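Local atomic coordinates of catalase (Corynebacterium glutamicum, PDB entry 4B7H), a protein that breaks hydrogen peroxide down to water and oxygen at a buried heme, carries bound NADPH, and is inhibited by nitric oxide. Residues Asp354-Arg357 against Asn363-Asp366; Leu293-Ser298 against Phe453-Ile458; His160-Leu165 against Gly169-Asp174. One frame throughout, in Å; residues are numbered along the deposited sequence.

Contact 1 of 3, residues Asp354-Arg357 against Asn363-Asp366; sequences DQQR and NYRD. With HEM (protoporphyrin IX containing Fe), chain E.
Gln356 and Tyr364 make the closest approach between the helical residues Asp354-Arg357 and the turn Asn363-Asp366, with Gln356 OE1 3.6 Å from Tyr364 CE2. CB of Gln356 lies over the centre of the Tyr364 ring, 3.9 Å from the centroid and 9° off the ring normal, a CH-pi contact. Arg357 adds its aliphatic part, with CG 3.8 Å from Tyr364 CE1. Arg365 CG lies against the opposite ring face, offset toward the rim, so the ring is sandwiched between the helix and its own neighbour in sequence. With chi1 at 73°, Tyr364 CG sits between its backbone N and carbonyl carbon, which lays the ring against the helix.

Polar traffic between the segments runs through two waters. The first donates to Gln356 OE1 and accepts the Tyr364 hydroxyl proton, its oxygen 2.6 Å from Tyr364 OH; the second donates to Tyr364 OH and accepts from Arg357 NH2. Water thus holds Gln356 OE1, while NE2 of the same amide donates almost straight to heme O1A (2.9 Å, 174°) and also reaches Leu328 O. Held at both ends, the amide is fixed in rotation, and Tyr364 probably acts as a second-shell residue that helps position it at the propionate.

Arg365 forms a salt bridge with Glu54 of the second subunit, and Asp354 one with Arg61 of the third, consistent with a contact embedded in the tetramer. Within the chain, Asp354-Arg357 lie near the end of helix 343-359, and the 3-10 turn that follows folds back on that helix and touches the loop at Ala327.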
# COMPACT_ATOMS: atom_id res chain seq x y z
N ASP A 354 3.18 -0.55 14.99
CA ASP A 354 2.26 0.24 14.19
C ASP A 354 2.97 0.75 12.93
O ASP A 354 2.46 0.61 11.81
CB ASP A 354 1.69 1.41 14.99
CG ASP A 354 0.74 2.25 14.17
OD1 ASP A 354 -0.29 1.70 13.73
OD2 ASP A 354 1.03 3.44 13.95
N GLN A 355 4.15 1.34 13.09
CA GLN A 355 4.86 1.83 11.91
C GLN A 355 5.28 0.68 11.00
O GLN A 355 5.20 0.78 9.77
CB GLN A 355 6.08 2.68 12.27
CG GLN A 355 6.74 3.21 10.99
CD GLN A 355 7.77 4.30 11.18
OE1 GLN A 355 8.68 4.45 10.34
NE2 GLN A 355 7.65 5.09 12.24
N GLN A 356 5.71 -0.43 11.59
CA GLN A 356 6.20 -1.56 10.81
C GLN A 356 5.12 -2.21 9.96
O GLN A 356 5.39 -2.63 8.83
CB GLN A 356 6.89 -2.56 11.74
CG GLN A 356 8.23 -2.01 12.24
CD GLN A 356 8.64 -2.51 13.60
OE1 GLN A 356 7.97 -3.35 14.21
NE2 GLN A 356 9.77 -2.00 14.10
N ARG A 357 3.89 -2.25 10.48
CA ARG A 357 2.76 -2.75 9.70
C ARG A 357 2.60 -1.93 8.41
O ARG A 357 2.21 -2.48 7.38
CB ARG A 357 1.48 -2.69 10.53
CG ARG A 357 1.45 -3.73 11.65
CD ARG A 357 0.35 -3.46 12.69
NE ARG A 357 0.58 -4.31 13.86
CZ ARG A 357 0.59 -3.90 15.12
NH1 ARG A 357 0.29 -2.64 15.43
NH2 ARG A 357 0.87 -4.78 16.08
N ASN A 363 2.37 -8.48 7.19
CA ASN A 363 3.02 -9.75 7.48
C ASN A 363 4.53 -9.66 7.66
O ASN A 363 5.24 -10.64 7.47
CB ASN A 363 2.61 -10.80 6.44
CG ASN A 363 1.23 -11.33 6.71
OD1 ASN A 363 0.90 -11.63 7.85
ND2 ASN A 363 0.39 -11.42 5.67
N TYR A 364 4.99 -8.49 8.10
CA TYR A 364 6.41 -8.24 8.31
C TYR A 364 7.06 -9.23 9.26
O TYR A 364 8.26 -9.50 9.15
CB TYR A 364 6.64 -6.82 8.81
CG TYR A 364 6.23 -6.56 10.25
CD1 TYR A 364 4.93 -6.20 10.58
CD2 TYR A 364 7.17 -6.66 11.29
CE1 TYR A 364 4.57 -5.94 11.90
CE2 TYR A 364 6.81 -6.41 12.61
CZ TYR A 364 5.51 -6.05 12.91
OH TYR A 364 5.16 -5.79 14.22
N ARG A 365 6.28 -9.78 10.19
CA ARG A 365 6.83 -10.71 11.19
C ARG A 365 7.30 -12.01 10.56
O ARG A 365 8.07 -12.75 11.17
CB ARG A 365 5.78 -11.06 12.25
CG ARG A 365 5.31 -9.91 13.11
CD ARG A 365 6.21 -9.66 14.27
NE ARG A 365 5.58 -8.75 15.22
CZ ARG A 365 6.09 -8.46 16.41
NH1 ARG A 365 7.23 -9.02 16.78
NH2 ARG A 365 5.47 -7.60 17.21
N ASP A 366 6.83 -12.30 9.34
CA ASP A 366 7.15 -13.55 8.67
C ASP A 366 8.44 -13.47 7.85
O ASP A 366 8.94 -14.50 7.36
CB ASP A 366 5.98 -13.98 7.79
CG ASP A 366 4.73 -14.33 8.60
OD1 ASP A 366 4.87 -14.80 9.75
OD2 ASP A 366 3.61 -14.14 8.08
CHA HEM E . 12.96 4.07 15.70
CHB HEM E . 8.96 5.61 17.96
CHC HEM E . 11.71 7.13 21.65
CHD HEM E . 15.22 4.26 20.02
C1A HEM E . 11.65 4.37 15.98
C2A HEM E . 10.51 4.06 15.13
C3A HEM E . 9.41 4.48 15.78
C4A HEM E . 9.81 5.06 17.04
CMA HEM E . 7.95 4.39 15.33
CAA HEM E . 10.59 3.37 13.76
CBA HEM E . 10.55 1.86 13.95
CGA HEM E . 10.44 1.10 12.66
O1A HEM E . 11.07 0.02 12.56
O2A HEM E . 9.72 1.55 11.72
C1B HEM E . 9.35 6.19 19.15
C2B HEM E . 8.48 6.86 20.10
C3B HEM E . 9.26 7.30 21.11
C4B HEM E . 10.62 6.89 20.83
CMB HEM E . 6.96 7.02 19.90
CAB HEM E . 8.88 8.05 22.39
CBB HEM E . 7.67 7.94 22.96
C1C HEM E . 12.85 6.34 21.63
C2C HEM E . 13.76 6.06 22.73
C3C HEM E . 14.73 5.26 22.26
C4C HEM E . 14.45 5.00 20.86
CMC HEM E . 13.60 6.61 24.17
CAC HEM E . 15.92 4.60 22.99
CBC HEM E . 15.89 4.29 24.30
C1D HEM E . 14.96 4.02 18.70
C2D HEM E . 15.87 3.32 17.85
C3D HEM E . 15.19 3.25 16.51
C4D HEM E . 13.92 3.91 16.67
CMD HEM E . 17.25 2.78 18.21
CAD HEM E . 15.75 2.58 15.27
CBD HEM E . 15.58 1.07 15.42
CGD HEM E . 16.24 0.47 14.22
O1D HEM E . 15.55 -0.14 13.37
O2D HEM E . 17.48 0.62 14.09
NA HEM E . 11.19 4.97 17.14
NB HEM E . 10.64 6.22 19.62
NC HEM E . 13.30 5.67 20.50
ND HEM E . 13.82 4.36 17.98
FE HEM E . 12.27 5.35 18.80
O HOH W 1 7.27 -5.43 15.74
O HOH W 2 2.81 -6.95 15.13

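Contact 2 of 3, residues Leu293-Ser298 against Phe453-Ile458; sequences LTKTWS and FIQPGI. With NDP (NADPH dihydro-nicotinamide-adenine-dinucleotide phosphate), chain H.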
# COMPACT_ATOMS: atom_id res chain seq x y z
N LEU A 293 12.22 9.13 32.17
CA LEU A 293 13.30 8.87 31.22
C LEU A 293 14.38 9.95 31.22
O LEU A 293 15.56 9.65 30.94
CB LEU A 293 12.71 8.70 29.82
CG LEU A 293 13.66 8.43 28.66
CD1 LEU A 293 14.49 7.16 28.90
CD2 LEU A 293 12.85 8.34 27.37
N THR A 294 14.00 11.18 31.55
CA THR A 294 14.96 12.29 31.61
C THR A 294 15.85 12.25 32.86
O THR A 294 16.72 13.10 33.03
CB THR A 294 14.25 13.67 31.53
OG1 THR A 294 13.52 13.92 32.74
CG2 THR A 294 13.31 13.74 30.33
N LYS A 295 15.62 11.26 33.73
CA LYS A 295 16.42 11.08 34.94
C LYS A 295 17.20 9.78 34.90
O LYS A 295 16.61 8.70 34.81
CB LYS A 295 15.52 11.06 36.19
CG LYS A 295 14.61 12.26 36.34
CD LYS A 295 15.40 13.52 36.63
CE LYS A 295 14.48 14.69 36.92
NZ LYS A 295 13.72 15.09 35.71
N THR A 296 18.52 9.87 34.95
CA THR A 296 19.35 8.68 35.12
C THR A 296 19.38 8.27 36.59
O THR A 296 19.15 9.09 37.48
CB THR A 296 20.78 8.90 34.61
OG1 THR A 296 21.31 10.11 35.16
CG2 THR A 296 20.80 9.00 33.10
N TRP A 297 19.65 6.99 36.84
CA TRP A 297 19.93 6.52 38.20
C TRP A 297 21.42 6.68 38.42
O TRP A 297 22.23 6.16 37.65
CB TRP A 297 19.61 5.04 38.35
CG TRP A 297 18.18 4.61 38.20
CD1 TRP A 297 17.07 5.40 38.10
CD2 TRP A 297 17.71 3.26 38.13
NE1 TRP A 297 15.93 4.62 37.97
CE2 TRP A 297 16.31 3.30 37.99
CE3 TRP A 297 18.35 2.01 38.17
CZ2 TRP A 297 15.54 2.14 37.89
CZ3 TRP A 297 17.58 0.86 38.07
CH2 TRP A 297 16.19 0.93 37.92
N SER A 298 21.80 7.38 39.49
CA SER A 298 23.22 7.54 39.76
C SER A 298 23.92 6.20 39.97
O SER A 298 23.41 5.32 40.67
CB SER A 298 23.44 8.43 40.99
OG SER A 298 24.82 8.46 41.31
N PHE A 453 16.73 20.54 35.18
CA PHE A 453 18.09 21.03 34.99
C PHE A 453 19.17 20.46 35.90
O PHE A 453 20.35 20.59 35.58
CB PHE A 453 18.11 22.56 35.09
CG PHE A 453 17.31 23.24 34.02
CD1 PHE A 453 17.80 23.34 32.73
CD2 PHE A 453 16.05 23.76 34.31
CE1 PHE A 453 17.06 23.96 31.74
CE2 PHE A 453 15.30 24.37 33.32
CZ PHE A 453 15.81 24.47 32.03
N ILE A 454 18.80 19.84 37.01
CA ILE A 454 19.82 19.42 37.98
C ILE A 454 20.78 18.37 37.42
O ILE A 454 22.00 18.47 37.61
CB ILE A 454 19.23 18.98 39.35
CG1 ILE A 454 20.35 18.86 40.39
CG2 ILE A 454 18.43 17.68 39.23
CD1 ILE A 454 21.16 20.12 40.55
N GLN A 455 20.26 17.38 36.71
CA GLN A 455 21.13 16.32 36.21
C GLN A 455 22.16 16.77 35.15
O GLN A 455 23.33 16.41 35.25
CB GLN A 455 20.33 15.09 35.77
CG GLN A 455 19.72 14.33 36.96
CD GLN A 455 19.37 12.90 36.62
OE1 GLN A 455 19.20 12.56 35.46
NE2 GLN A 455 19.28 12.06 37.63
N PRO A 456 21.75 17.57 34.14
CA PRO A 456 22.82 18.07 33.26
C PRO A 456 23.75 19.03 33.99
O PRO A 456 24.92 19.14 33.61
CB PRO A 456 22.05 18.80 32.14
CG PRO A 456 20.68 19.07 32.71
CD PRO A 456 20.41 17.90 33.62
N GLY A 457 23.25 19.74 35.00
CA GLY A 457 24.09 20.60 35.83
C GLY A 457 25.15 19.80 36.56
O GLY A 457 26.32 20.20 36.61
N ILE A 458 24.75 18.65 37.11
CA ILE A 458 25.66 17.71 37.76
C ILE A 458 26.70 17.16 36.77
O ILE A 458 27.90 17.07 37.09
CB ILE A 458 24.88 16.55 38.43
CG1 ILE A 458 24.13 17.06 39.66
CG2 ILE A 458 25.82 15.43 38.84
CD1 ILE A 458 23.17 16.05 40.27
PA NDP H . 29.17 8.79 37.76
O1A NDP H . 30.45 9.52 37.98
O2A NDP H . 29.10 7.50 38.50
O5B NDP H . 29.02 8.53 36.18
C5B NDP H . 29.23 9.57 35.26
C4B NDP H . 28.95 9.00 33.89
O4B NDP H . 29.11 10.02 32.92
C3B NDP H . 29.92 7.87 33.55
O3B NDP H . 29.22 6.80 32.94
C2B NDP H . 30.87 8.55 32.58
O2B NDP H . 31.55 7.68 31.69
C1B NDP H . 29.92 9.51 31.89
N9A NDP H . 30.61 10.53 31.07
C8A NDP H . 31.95 10.86 31.10
N7A NDP H . 32.17 11.82 30.17
C5A NDP H . 31.00 12.11 29.55
C6A NDP H . 30.67 13.01 28.54
N6A NDP H . 31.63 13.53 27.77
N1A NDP H . 29.37 13.09 28.12
C2A NDP H . 28.40 12.28 28.68
N3A NDP H . 28.73 11.39 29.68
C4A NDP H . 30.02 11.31 30.11
O3 NDP H . 27.95 9.78 38.14
PN NDP H . 26.38 9.41 38.04
O1N NDP H . 26.20 8.01 37.56
O2N NDP H . 25.77 9.85 39.32
O5D NDP H . 25.84 10.41 36.90
C5D NDP H . 26.30 11.74 36.85
C4D NDP H . 25.93 12.35 35.51
O4D NDP H . 26.59 11.63 34.49
C3D NDP H . 24.44 12.23 35.24
O3D NDP H . 23.73 13.38 35.68
C2D NDP H . 24.39 12.03 33.73
O2D NDP H . 24.25 13.28 33.10
C1D NDP H . 25.75 11.47 33.35
N1N NDP H . 25.68 10.05 32.97
C2N NDP H . 24.99 9.19 33.77
C3N NDP H . 24.87 7.83 33.49
C7N NDP H . 24.08 6.98 34.42
O7N NDP H . 23.43 5.85 33.91
N7N NDP H . 23.98 7.31 35.71
C4N NDP H . 25.51 7.21 32.26
C5N NDP H . 26.24 8.24 31.45
C6N NDP H . 26.29 9.58 31.83
P2B NDP H . 33.03 7.13 32.04
O1X NDP H . 33.92 8.33 32.30
O2X NDP H . 32.93 6.24 33.26
O3X NDP H . 33.50 6.34 30.83
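The NADPH site of this catalase is built where the loop between strands 270-279 and 305-314 meets the start of helix 454-463, and Gln455 joins the two parts by pairing with the backbone of Thr296. Its amide serves both backbone polar groups of Thr296. OE1 accepts from Thr296 N at 2.8 Å, with the donor in the carbonyl plane, on a lone pair (C=O...N 118°). NE2 returns a bond to Thr296 O at 3.0 Å; that oxygen lies close to the amide plane, and the N-H...O angle is 161°. Gln455 CG stands anti to its carbonyl carbon (chi1 -70°) and the chain runs on extended, which carries the amide from the helix to the loop.

Thr296 OG1 also approaches Gln455 OE1, at 3.2 Å, though its proton has another acceptor within reach. Beside the amide, Lys295 CD packs 4.0 Å from Gln455 CD, while its NZ turns to a salt bridge with Asp292.

The cofactor is held by the same two segments. Its carboxamide N7N donates to Trp297 O at 2.9 Å, Ser298 OG gives a 2.6 Å bond to phosphate oxygen O2N, and ribose O3D makes a weak bond to Gln455 O. Thr296 CB lies 3.7 Å from N7N. His188, from helix 187-194, contributes a further bond to NADPH.

Paired donor and acceptor groups fix the rotation of the Gln455 amide and satisfy both backbone polar atoms of a buried residue. The loop is thereby probably kept in the shape that presents Trp297 O and Ser298 OG, consistent with Gln455 helping to shape the part of the site that binds the nicotinamide carboxamide and the phosphate.

Contact 3 of 3, residues His160-Leu165 against Gly169-Asp174; sequences HSQKRL and GLRDAD
A bend at chi3 (76°) turns the guanidinium of Arg171 back toward Gln162, whereas Arg164 stays extended from CG to NE and reaches along the backbone to Gly169. Arg171 grips a single atom, Gln162 O, side-on: NE and NH2 each lie 2.9 Å from it, and the oxygen sits near the guanidinium plane. The two N-H...O angles are similar and both bent, near 144°, since one oxygen is shared by two N-H groups. Arg164 NH1 donates to Gly169 O at 2.9 Å, again close to the guanidinium plane, and Arg171 CG lies over the centre of one face of the Arg164 guanidinium. Arg164 also forms salt bridges with Glu113 and with Asp253 of the third subunit, which probably offset the nearby charge of Arg171.

Backbone bonds close the turn between these residues. Leu165 N donates to Leu170 O at 2.8 Å, and Gly169 N reaches Leu165 O at 3.1 Å. Gly169 has a positive phi, 66°, which glycine adopts most easily. Leu165 CG packs 3.8 Å from Asp172 CB, forming the apolar side of the contact. A water donates to Ser161 O and Lys163 O and accepts from Asp172 N, bridging the segments where they spread apart.

Asp172 occupies the N-cap position of the following helix, and its OD2 accepts from Met175 N. The contact lies in the connection between helices 155-162 and 173-182: Gln162 packs on Gln176 and Trp180 of the second helix, Arg381 of the fourth subunit bonds to Arg164 O, and the third subunit meets Gly169 O through Arg256.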
# COMPACT_ATOMS: atom_id res chain seq x y z
N HIS A 160 9.44 16.29 14.40
CA HIS A 160 9.34 17.34 13.38
C HIS A 160 10.34 18.46 13.66
O HIS A 160 11.00 18.97 12.75
CB HIS A 160 7.95 17.97 13.34
CG HIS A 160 6.83 17.04 12.97
ND1 HIS A 160 5.49 17.32 13.15
CD2 HIS A 160 6.88 15.82 12.40
CE1 HIS A 160 4.77 16.30 12.70
NE2 HIS A 160 5.59 15.37 12.25
N SER A 161 10.60 18.86 14.84
CA SER A 161 11.49 20.01 15.04
C SER A 161 12.92 19.73 14.61
O SER A 161 13.68 20.65 14.28
CB SER A 161 11.45 20.52 16.49
OG SER A 161 12.25 19.72 17.35
N GLN A 162 13.29 18.45 14.61
CA GLN A 162 14.61 18.00 14.17
C GLN A 162 14.72 17.74 12.67
O GLN A 162 15.83 17.53 12.16
CB GLN A 162 14.97 16.72 14.91
CG GLN A 162 15.28 16.99 16.36
CD GLN A 162 16.62 17.67 16.51
OE1 GLN A 162 17.62 17.21 15.94
NE2 GLN A 162 16.65 18.79 17.22
N LYS A 163 13.57 17.73 11.98
CA LYS A 163 13.51 17.45 10.56
C LYS A 163 13.33 18.74 9.75
O LYS A 163 13.94 19.75 10.10
CB LYS A 163 12.46 16.37 10.25
CG LYS A 163 12.88 14.97 10.73
CD LYS A 163 11.81 13.93 10.39
CE LYS A 163 12.35 12.49 10.35
NZ LYS A 163 13.27 12.26 9.20
N ARG A 164 12.55 18.73 8.68
CA ARG A 164 12.54 19.86 7.76
C ARG A 164 11.30 20.72 7.87
O ARG A 164 10.19 20.22 8.09
CB ARG A 164 12.69 19.36 6.33
CG ARG A 164 13.97 18.56 6.15
CD ARG A 164 14.04 17.79 4.83
NE ARG A 164 15.25 16.97 4.85
CZ ARG A 164 16.47 17.42 4.57
NH1 ARG A 164 16.63 18.68 4.17
NH2 ARG A 164 17.52 16.62 4.67
N LEU A 165 11.49 22.03 7.70
CA LEU A 165 10.39 22.98 7.63
C LEU A 165 9.40 22.58 6.54
O LEU A 165 9.80 22.10 5.47
CB LEU A 165 10.93 24.38 7.33
CG LEU A 165 11.79 25.04 8.40
CD1 LEU A 165 12.39 26.33 7.86
CD2 LEU A 165 10.96 25.32 9.63
N GLY A 169 11.53 22.42 2.87
CA GLY A 169 12.34 21.22 3.01
C GLY A 169 13.73 21.43 3.58
O GLY A 169 14.62 20.62 3.33
N LEU A 170 13.93 22.50 4.35
CA LEU A 170 15.22 22.75 4.99
C LEU A 170 15.14 22.46 6.49
O LEU A 170 14.15 22.81 7.13
CB LEU A 170 15.67 24.20 4.80
CG LEU A 170 15.89 24.64 3.35
CD1 LEU A 170 16.30 26.11 3.30
CD2 LEU A 170 16.93 23.76 2.66
N ARG A 171 16.18 21.83 7.04
CA ARG A 171 16.33 21.75 8.49
C ARG A 171 16.61 23.16 9.01
O ARG A 171 17.02 24.04 8.26
CB ARG A 171 17.46 20.79 8.87
CG ARG A 171 17.22 19.36 8.41
CD ARG A 171 18.28 18.42 8.95
NE ARG A 171 18.07 18.13 10.37
CZ ARG A 171 19.02 17.76 11.22
NH1 ARG A 171 20.29 17.65 10.83
NH2 ARG A 171 18.70 17.51 12.49
N ASP A 172 16.37 23.39 10.30
CA ASP A 172 16.34 24.76 10.78
C ASP A 172 16.73 24.88 12.25
O ASP A 172 16.06 24.33 13.13
CB ASP A 172 14.93 25.34 10.56
CG ASP A 172 14.87 26.82 10.85
OD1 ASP A 172 15.43 27.60 10.05
OD2 ASP A 172 14.25 27.21 11.86
N ALA A 173 17.79 25.64 12.50
CA ALA A 173 18.28 25.86 13.86
C ALA A 173 17.26 26.54 14.76
O ALA A 173 17.11 26.16 15.92
CB ALA A 173 19.58 26.67 13.84
N ASP A 174 16.57 27.54 14.23
CA ASP A 174 15.60 28.25 15.06
C ASP A 174 14.53 27.30 15.56
O ASP A 174 14.16 27.31 16.74
CB ASP A 174 14.94 29.41 14.33
CG ASP A 174 14.10 30.25 15.25
OD1 ASP A 174 14.69 31.08 15.97
OD2 ASP A 174 12.86 30.06 15.31
O HOH W 3 15.46 21.04 12.02

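In the fold
From the N terminus, contact 3 closes first: three residues separate its segments, within the connection from helix 155-162 to helix 173-182. The chain then runs through strands 223-232 and 270-279 to residues 293-298, where contact 2 opens. Its partner comes 155 residues later, at the start of helix 454-463, so this long-range contact ties the sheet region to the C-terminal helices. Contact 1, where the chain after helix 343-359 folds back on that helix, is nested inside that loop. Contacts 1 and 2 lie on opposite sides of the chain's centre, their own centres about 35 Å apart. Contacts 1 and 3 both touch the third subunit.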